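Local coordinates for ARF GTPase-activating protein GIT1 (Rattus norvegicus, PDB 6IUH), which probably promotes GTP hydrolysis by ARF GTPases and, through the C-terminal helical domain described here, binds partner proteins such as the focal-adhesion adaptor paxillin, at residues R74-S79 with K117-L122; A80-S85 with V108-Y113; P11-V16 with T124-E129. All coordinates share one frame; numbering follows the deposited sequence.

Contact 1 (R74-S79 with K117-L122); sequences RLLNAS and KAAKQL
CG is anti to the backbone N in both L75 (chi1 -179°) and L76 (chi1 -174°), and these neighbours spread to either side of the methyl of A118. This is the antiparallel pairing of helices 67-87 and 101-128 in a four-helix bundle of the focal-adhesion-targeting type. The axes of the two segments run at 153° and approach to 8.6 Å, a closeness that the small A118 allows: its CB lies 3.5 Å from L76 N and 3.7 Å from L76 CB. L75 lays its branch alongside the same methyl, CG to A118 CB at 4.0 Å. L76 reaches further along the partner helix, where its CD2 meets L122 CD1 at 4.0 Å, the two side chains crossing at about a right angle. V53 and M56 of helix 42-57 pack against L76 and L122 respectively. Q121 OE1 is hydrogen-bonded to S72 OG, and L75 touches the backbone of the bound partner chain, to which K120 NZ also donates a hydrogen bond. Within helix 67-87, L75 O is gripped twice by one residue: S79 N donates to it, and S79 OG does so at 2.7 Å from above the carbonyl plane.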
# COMPACT_ATOMS: atom_id res chain seq x y z
N ARG A 74 -4.63 10.26 4.51
CA ARG A 74 -4.62 9.78 5.88
C ARG A 74 -4.54 8.26 5.91
O ARG A 74 -3.77 7.69 6.69
CB ARG A 74 -5.86 10.27 6.63
CG ARG A 74 -5.82 9.97 8.12
CD ARG A 74 -6.98 10.63 8.85
NE ARG A 74 -7.02 12.07 8.63
CZ ARG A 74 -7.96 12.69 7.91
NH1 ARG A 74 -8.94 12.00 7.35
NH2 ARG A 74 -7.91 14.01 7.76
N LEU A 75 -5.33 7.61 5.07
CA LEU A 75 -5.34 6.15 5.00
C LEU A 75 -4.01 5.62 4.48
O LEU A 75 -3.45 4.67 5.02
CB LEU A 75 -6.48 5.67 4.11
CG LEU A 75 -6.62 4.16 3.97
CD1 LEU A 75 -6.84 3.51 5.33
CD2 LEU A 75 -7.78 3.84 3.03
N LEU A 76 -3.52 6.24 3.41
CA LEU A 76 -2.23 5.90 2.81
C LEU A 76 -1.09 5.97 3.82
O LEU A 76 -0.33 5.01 3.99
CB LEU A 76 -1.93 6.82 1.63
CG LEU A 76 -0.69 6.49 0.81
CD1 LEU A 76 -0.95 5.28 -0.08
CD2 LEU A 76 -0.24 7.69 -0.02
N ASN A 77 -0.97 7.11 4.49
CA ASN A 77 0.12 7.33 5.44
C ASN A 77 0.02 6.43 6.68
O ASN A 77 1.02 5.87 7.13
CB ASN A 77 0.15 8.79 5.87
CG ASN A 77 0.60 9.72 4.75
OD1 ASN A 77 1.45 9.36 3.95
ND2 ASN A 77 0.01 10.91 4.70
N ALA A 78 -1.19 6.30 7.22
CA ALA A 78 -1.40 5.49 8.42
C ALA A 78 -1.13 4.01 8.16
O ALA A 78 -0.62 3.31 9.03
CB ALA A 78 -2.80 5.68 8.96
N SER A 79 -1.48 3.54 6.97
CA SER A 79 -1.32 2.13 6.63
C SER A 79 0.14 1.78 6.37
O SER A 79 0.59 0.67 6.67
CB SER A 79 -2.17 1.77 5.42
OG SER A 79 -3.53 2.07 5.67
N LYS A 117 -5.56 0.48 -1.55
CA LYS A 117 -6.90 1.09 -1.55
C LYS A 117 -6.81 2.61 -1.62
O LYS A 117 -7.47 3.24 -2.45
CB LYS A 117 -7.68 0.66 -0.31
CG LYS A 117 -9.15 1.05 -0.31
CD LYS A 117 -9.83 0.57 0.96
CE LYS A 117 -11.33 0.77 0.92
NZ LYS A 117 -11.97 0.23 2.15
N ALA A 118 -6.00 3.18 -0.74
CA ALA A 118 -5.79 4.62 -0.70
C ALA A 118 -5.16 5.13 -1.99
O ALA A 118 -5.55 6.18 -2.51
CB ALA A 118 -4.93 5.00 0.50
N ALA A 119 -4.18 4.39 -2.50
CA ALA A 119 -3.49 4.77 -3.73
C ALA A 119 -4.47 4.84 -4.90
O ALA A 119 -4.44 5.78 -5.69
CB ALA A 119 -2.36 3.81 -4.03
N LYS A 120 -5.33 3.83 -4.99
CA LYS A 120 -6.37 3.78 -6.01
C LYS A 120 -7.32 4.98 -5.90
O LYS A 120 -7.68 5.59 -6.91
CB LYS A 120 -7.18 2.48 -5.91
CG LYS A 120 -8.20 2.29 -7.02
CD LYS A 120 -9.13 1.12 -6.72
CE LYS A 120 -9.92 1.37 -5.44
NZ LYS A 120 -10.75 0.19 -5.07
N GLN A 121 -7.71 5.31 -4.67
CA GLN A 121 -8.60 6.44 -4.45
C GLN A 121 -7.97 7.73 -4.94
O GLN A 121 -8.62 8.55 -5.59
CB GLN A 121 -8.96 6.56 -2.96
CG GLN A 121 -9.85 5.44 -2.45
CD GLN A 121 -9.99 5.43 -0.94
OE1 GLN A 121 -9.43 6.28 -0.25
NE2 GLN A 121 -10.73 4.46 -0.43
N LEU A 122 -6.68 7.90 -4.66
CA LEU A 122 -5.94 9.08 -5.08
C LEU A 122 -5.83 9.18 -6.60
O LEU A 122 -5.88 10.27 -7.17
CB LEU A 122 -4.55 9.08 -4.45
CG LEU A 122 -4.54 9.33 -2.94
CD1 LEU A 122 -3.18 9.01 -2.34
CD2 LEU A 122 -4.94 10.76 -2.64

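Contact 2 (A80-S85 with V108-Y113); sequences AYRLQS and VIQCAY
R82 NH2 is gripped by two amide oxygens of helix 101-128, Q110 OE1 and, one turn earlier on the same helix, Q107 OE1. The Q110 bond spans 2.9 Å from R82 NH2 to OE1, with an N-H...O angle of 154°. The acceptor sits at the edge of the guanidinium, in its plane; R82 NH2 lies well above the carbonyl plane of Q110, and the guanidinium and amide planes are turned 70° apart. R82 gets there by stretching out from CG to NE, with CG anti to its backbone N. In doing so it passes over C111, whose SG lies 3.5 Å from R82 CD and also over one face of the guanidinium, so sulfur and two amides together limit the arginine's freedom to swing. Deeper in, L83 CB meets C111 CB at 3.6 Å, and L83 CD1 reaches V108 CG1 at 3.7 Å. L30 of helix 13-35 touches both L83 and V108, closing the apolar layer from a third helix. The segment axes approach to 8.6 Å at 162°, with apolar residues inward and the R82-Q110 bond beside them, an arrangement typical of an antiparallel helix pair in a four-helix bundle such as the focal-adhesion-targeting fold.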
# COMPACT_ATOMS: atom_id res chain seq x y z
N ALA A 80 0.88 2.74 5.82
CA ALA A 80 2.31 2.55 5.57
C ALA A 80 3.07 2.47 6.88
O ALA A 80 3.98 1.66 7.04
CB ALA A 80 2.85 3.67 4.70
N TYR A 81 2.67 3.33 7.83
CA TYR A 81 3.27 3.35 9.16
C TYR A 81 2.94 2.07 9.92
O TYR A 81 3.81 1.48 10.56
CB TYR A 81 2.77 4.58 9.93
CG TYR A 81 3.37 4.73 11.31
CD1 TYR A 81 4.57 5.41 11.50
CD2 TYR A 81 2.72 4.23 12.43
CE1 TYR A 81 5.11 5.56 12.76
CE2 TYR A 81 3.26 4.37 13.69
CZ TYR A 81 4.45 5.04 13.85
OH TYR A 81 4.98 5.19 15.11
N ARG A 82 1.68 1.66 9.84
CA ARG A 82 1.22 0.42 10.45
C ARG A 82 2.00 -0.78 9.90
O ARG A 82 2.37 -1.69 10.65
CB ARG A 82 -0.28 0.24 10.23
CG ARG A 82 -0.89 -0.97 10.91
CD ARG A 82 -2.30 -1.22 10.40
NE ARG A 82 -2.76 -2.57 10.70
CZ ARG A 82 -3.78 -3.16 10.10
NH1 ARG A 82 -4.45 -2.52 9.15
NH2 ARG A 82 -4.13 -4.40 10.43
N LEU A 83 2.22 -0.79 8.59
CA LEU A 83 3.00 -1.84 7.95
C LEU A 83 4.43 -1.89 8.49
O LEU A 83 4.94 -2.95 8.82
CB LEU A 83 3.04 -1.64 6.43
CG LEU A 83 3.89 -2.64 5.64
CD1 LEU A 83 3.32 -4.04 5.76
CD2 LEU A 83 3.98 -2.22 4.17
N GLN A 84 5.06 -0.72 8.56
CA GLN A 84 6.41 -0.60 9.07
C GLN A 84 6.50 -1.16 10.49
O GLN A 84 7.48 -1.82 10.85
CB GLN A 84 6.86 0.86 9.03
CG GLN A 84 8.36 1.06 9.13
CD GLN A 84 8.75 2.52 8.99
OE1 GLN A 84 8.15 3.40 9.62
NE2 GLN A 84 9.75 2.80 8.16
N SER A 85 5.47 -0.88 11.28
CA SER A 85 5.41 -1.37 12.65
C SER A 85 5.35 -2.90 12.70
O SER A 85 6.00 -3.53 13.52
CB SER A 85 4.19 -0.79 13.38
OG SER A 85 4.30 0.62 13.50
N VAL A 108 0.37 -7.93 7.82
CA VAL A 108 1.15 -7.28 6.77
C VAL A 108 0.31 -7.09 5.50
O VAL A 108 0.30 -6.00 4.92
CB VAL A 108 2.42 -8.09 6.45
CG1 VAL A 108 3.03 -7.66 5.13
CG2 VAL A 108 3.43 -7.94 7.58
N ILE A 109 -0.41 -8.12 5.08
CA ILE A 109 -1.23 -8.03 3.88
C ILE A 109 -2.41 -7.07 4.07
O ILE A 109 -2.81 -6.37 3.14
CB ILE A 109 -1.75 -9.42 3.44
CG1 ILE A 109 -0.57 -10.34 3.10
CG2 ILE A 109 -2.67 -9.31 2.23
CD1 ILE A 109 -0.97 -11.76 2.78
N GLN A 110 -2.96 -7.01 5.29
CA GLN A 110 -4.01 -6.03 5.60
C GLN A 110 -3.52 -4.60 5.36
O GLN A 110 -4.22 -3.79 4.75
CB GLN A 110 -4.49 -6.17 7.04
CG GLN A 110 -5.21 -7.47 7.37
CD GLN A 110 -5.79 -7.46 8.77
OE1 GLN A 110 -5.96 -6.40 9.38
NE2 GLN A 110 -6.09 -8.64 9.30
N CYS A 111 -2.32 -4.31 5.84
CA CYS A 111 -1.71 -3.00 5.64
C CYS A 111 -1.53 -2.66 4.17
O CYS A 111 -1.86 -1.56 3.74
CB CYS A 111 -0.35 -2.94 6.35
SG CYS A 111 -0.47 -3.07 8.13
N ALA A 112 -1.00 -3.61 3.41
CA ALA A 112 -0.77 -3.41 1.98
C ALA A 112 -2.08 -3.19 1.24
O ALA A 112 -2.15 -2.39 0.30
CB ALA A 112 -0.02 -4.60 1.39
N TYR A 113 -3.12 -3.92 1.65
CA TYR A 113 -4.45 -3.77 1.07
C TYR A 113 -4.94 -2.33 1.17
O TYR A 113 -5.43 -1.76 0.20
CB TYR A 113 -5.44 -4.71 1.76
CG TYR A 113 -6.87 -4.57 1.26
CD1 TYR A 113 -7.33 -5.32 0.19
CD2 TYR A 113 -7.76 -3.69 1.87
CE1 TYR A 113 -8.63 -5.20 -0.27
CE2 TYR A 113 -9.06 -3.57 1.42
CZ TYR A 113 -9.49 -4.32 0.35
OH TYR A 113 -10.78 -4.20 -0.09

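Contact 3 (P11-V16 with T124-E129); sequences PSTEDV and TITTRE
CG2 of T126 lies among P11 O, V16 CG2 and T13 CG2, at 3.4, 3.6 and 3.9 Å respectively, where the chain enters helix 13-35. V16 and T126 meet tip to tip, and V16 CG2 also lies 3.5 Å from T126 OG1. T13 CG2 also touches the backbone of T127, 3.8 Å from its CA. With OG1 anti to the carbonyl carbon in T126 (chi1 -62°) and T127 (chi1 -52°), each hydroxyl hydrogen-bonds to a carbonyl of its own helix, L122 O for T126 and V123 O for T127. An alanine in place of T126 would remove both CG2 and OG1 and would probably loosen the fit against P11, T13 and V16, besides losing the bond to L122 O. One shell out, S12 is the N-cap of helix 13-35, its OG accepting from D15 N at 3.2 Å, a capping bond that closes the first turn of the helix. P11 O also accepts a hydrogen bond from K130 NZ, while F60 of a loop touches both P11 and T126. The contact brings together the start of the first helix, 13-35, and the end of the last, 101-128, at one end of the antiparallel four-helix bundle. With no hydrogen bond across and mainly methyls meeting, it probably depends on shape fit and on K130 and F60.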
# COMPACT_ATOMS: atom_id res chain seq x y z
N PRO A 11 -1.61 17.26 -8.54
CA PRO A 11 -0.59 16.78 -9.47
C PRO A 11 -1.20 16.27 -10.77
O PRO A 11 -2.40 16.00 -10.81
CB PRO A 11 0.07 15.64 -8.70
CG PRO A 11 -1.01 15.13 -7.81
CD PRO A 11 -1.80 16.34 -7.40
N SER A 12 -0.39 16.13 -11.81
CA SER A 12 -0.87 15.61 -13.09
C SER A 12 -1.19 14.12 -12.99
O SER A 12 -0.60 13.41 -12.17
CB SER A 12 0.17 15.85 -14.19
OG SER A 12 1.35 15.11 -13.93
N THR A 13 -2.12 13.66 -13.82
CA THR A 13 -2.49 12.25 -13.83
C THR A 13 -1.29 11.36 -14.15
O THR A 13 -1.16 10.27 -13.61
CB THR A 13 -3.62 11.96 -14.84
OG1 THR A 13 -3.25 12.48 -16.12
CG2 THR A 13 -4.91 12.62 -14.39
N GLU A 14 -0.43 11.84 -15.04
CA GLU A 14 0.77 11.10 -15.41
C GLU A 14 1.70 10.90 -14.22
O GLU A 14 2.24 9.82 -14.02
CB GLU A 14 1.51 11.80 -16.55
CG GLU A 14 0.83 11.72 -17.91
CD GLU A 14 -0.36 12.65 -18.04
OE1 GLU A 14 -0.55 13.50 -17.15
OE2 GLU A 14 -1.10 12.54 -19.04
N ASP A 15 1.87 11.95 -13.43
CA ASP A 15 2.72 11.87 -12.25
C ASP A 15 2.13 10.94 -11.19
O ASP A 15 2.84 10.17 -10.56
CB ASP A 15 2.97 13.25 -11.65
CG ASP A 15 3.96 14.07 -12.45
OD1 ASP A 15 4.76 13.47 -13.19
OD2 ASP A 15 3.94 15.31 -12.33
N VAL A 16 0.81 11.02 -11.00
CA VAL A 16 0.15 10.17 -10.02
C VAL A 16 0.26 8.71 -10.41
O VAL A 16 0.52 7.85 -9.56
CB VAL A 16 -1.34 10.56 -9.85
CG1 VAL A 16 -2.03 9.61 -8.88
CG2 VAL A 16 -1.45 11.98 -9.36
N THR A 124 -8.07 7.95 -8.68
CA THR A 124 -9.43 8.31 -9.10
C THR A 124 -9.71 9.79 -8.90
O THR A 124 -10.22 10.45 -9.80
CB THR A 124 -10.48 7.49 -8.33
OG1 THR A 124 -10.33 6.10 -8.65
CG2 THR A 124 -11.89 7.94 -8.70
N ILE A 125 -9.37 10.30 -7.72
CA ILE A 125 -9.56 11.72 -7.40
C ILE A 125 -8.87 12.61 -8.41
O ILE A 125 -9.45 13.56 -8.93
CB ILE A 125 -9.03 12.07 -6.00
CG1 ILE A 125 -9.86 11.36 -4.92
CG2 ILE A 125 -9.06 13.57 -5.78
CD1 ILE A 125 -9.16 11.33 -3.57
N THR A 126 -7.61 12.29 -8.70
CA THR A 126 -6.80 13.11 -9.59
C THR A 126 -7.39 13.15 -11.00
O THR A 126 -7.48 14.21 -11.61
CB THR A 126 -5.35 12.59 -9.65
OG1 THR A 126 -4.76 12.68 -8.35
CG2 THR A 126 -4.53 13.41 -10.63
N THR A 127 -7.81 11.99 -11.49
CA THR A 127 -8.35 11.88 -12.84
C THR A 127 -9.66 12.64 -13.02
O THR A 127 -9.88 13.25 -14.07
CB THR A 127 -8.59 10.40 -13.22
OG1 THR A 127 -7.39 9.65 -12.99
CG2 THR A 127 -8.99 10.28 -14.68
N ARG A 128 -10.52 12.62 -12.01
CA ARG A 128 -11.83 13.26 -12.10
C ARG A 128 -11.75 14.78 -12.10
O ARG A 128 -12.70 15.46 -12.47
CB ARG A 128 -12.74 12.79 -10.96
CG ARG A 128 -13.15 11.33 -11.06
CD ARG A 128 -14.28 11.02 -10.09
NE ARG A 128 -15.46 11.85 -10.35
CZ ARG A 128 -16.41 11.55 -11.23
NH1 ARG A 128 -16.33 10.44 -11.94
NH2 ARG A 128 -17.44 12.36 -11.39
N GLU A 129 -10.61 15.31 -11.66
CA GLU A 129 -10.45 16.76 -11.58
C GLU A 129 -9.71 17.32 -12.79
O GLU A 129 -9.33 18.49 -12.81
CB GLU A 129 -9.71 17.14 -10.30
CG GLU A 129 -10.43 16.71 -9.03
CD GLU A 129 -11.77 17.39 -8.87
OE1 GLU A 129 -11.90 18.56 -9.29
OE2 GLU A 129 -12.70 16.75 -8.32

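From the N terminus, the chain enters helix 13-35 at contact 3, whose other half lies at the end of helix 101-128, so this contact closes a loop around nearly the whole modelled chain. Helices 13-35 and 42-57 pass before contact 1 closes a smaller loop between helices 67-87 and 101-128. Contact 2, nested inside it, ties the same two helices nearer their connection. The three are thus nested, none crossing another. Contacts 1 and 2 follow directly along helix 67-87, their centres about 11 Å apart; contacts 2 and 3 are about 24 Å apart between centres. Helix 101-128 is common to all three, joining the first helix to the third.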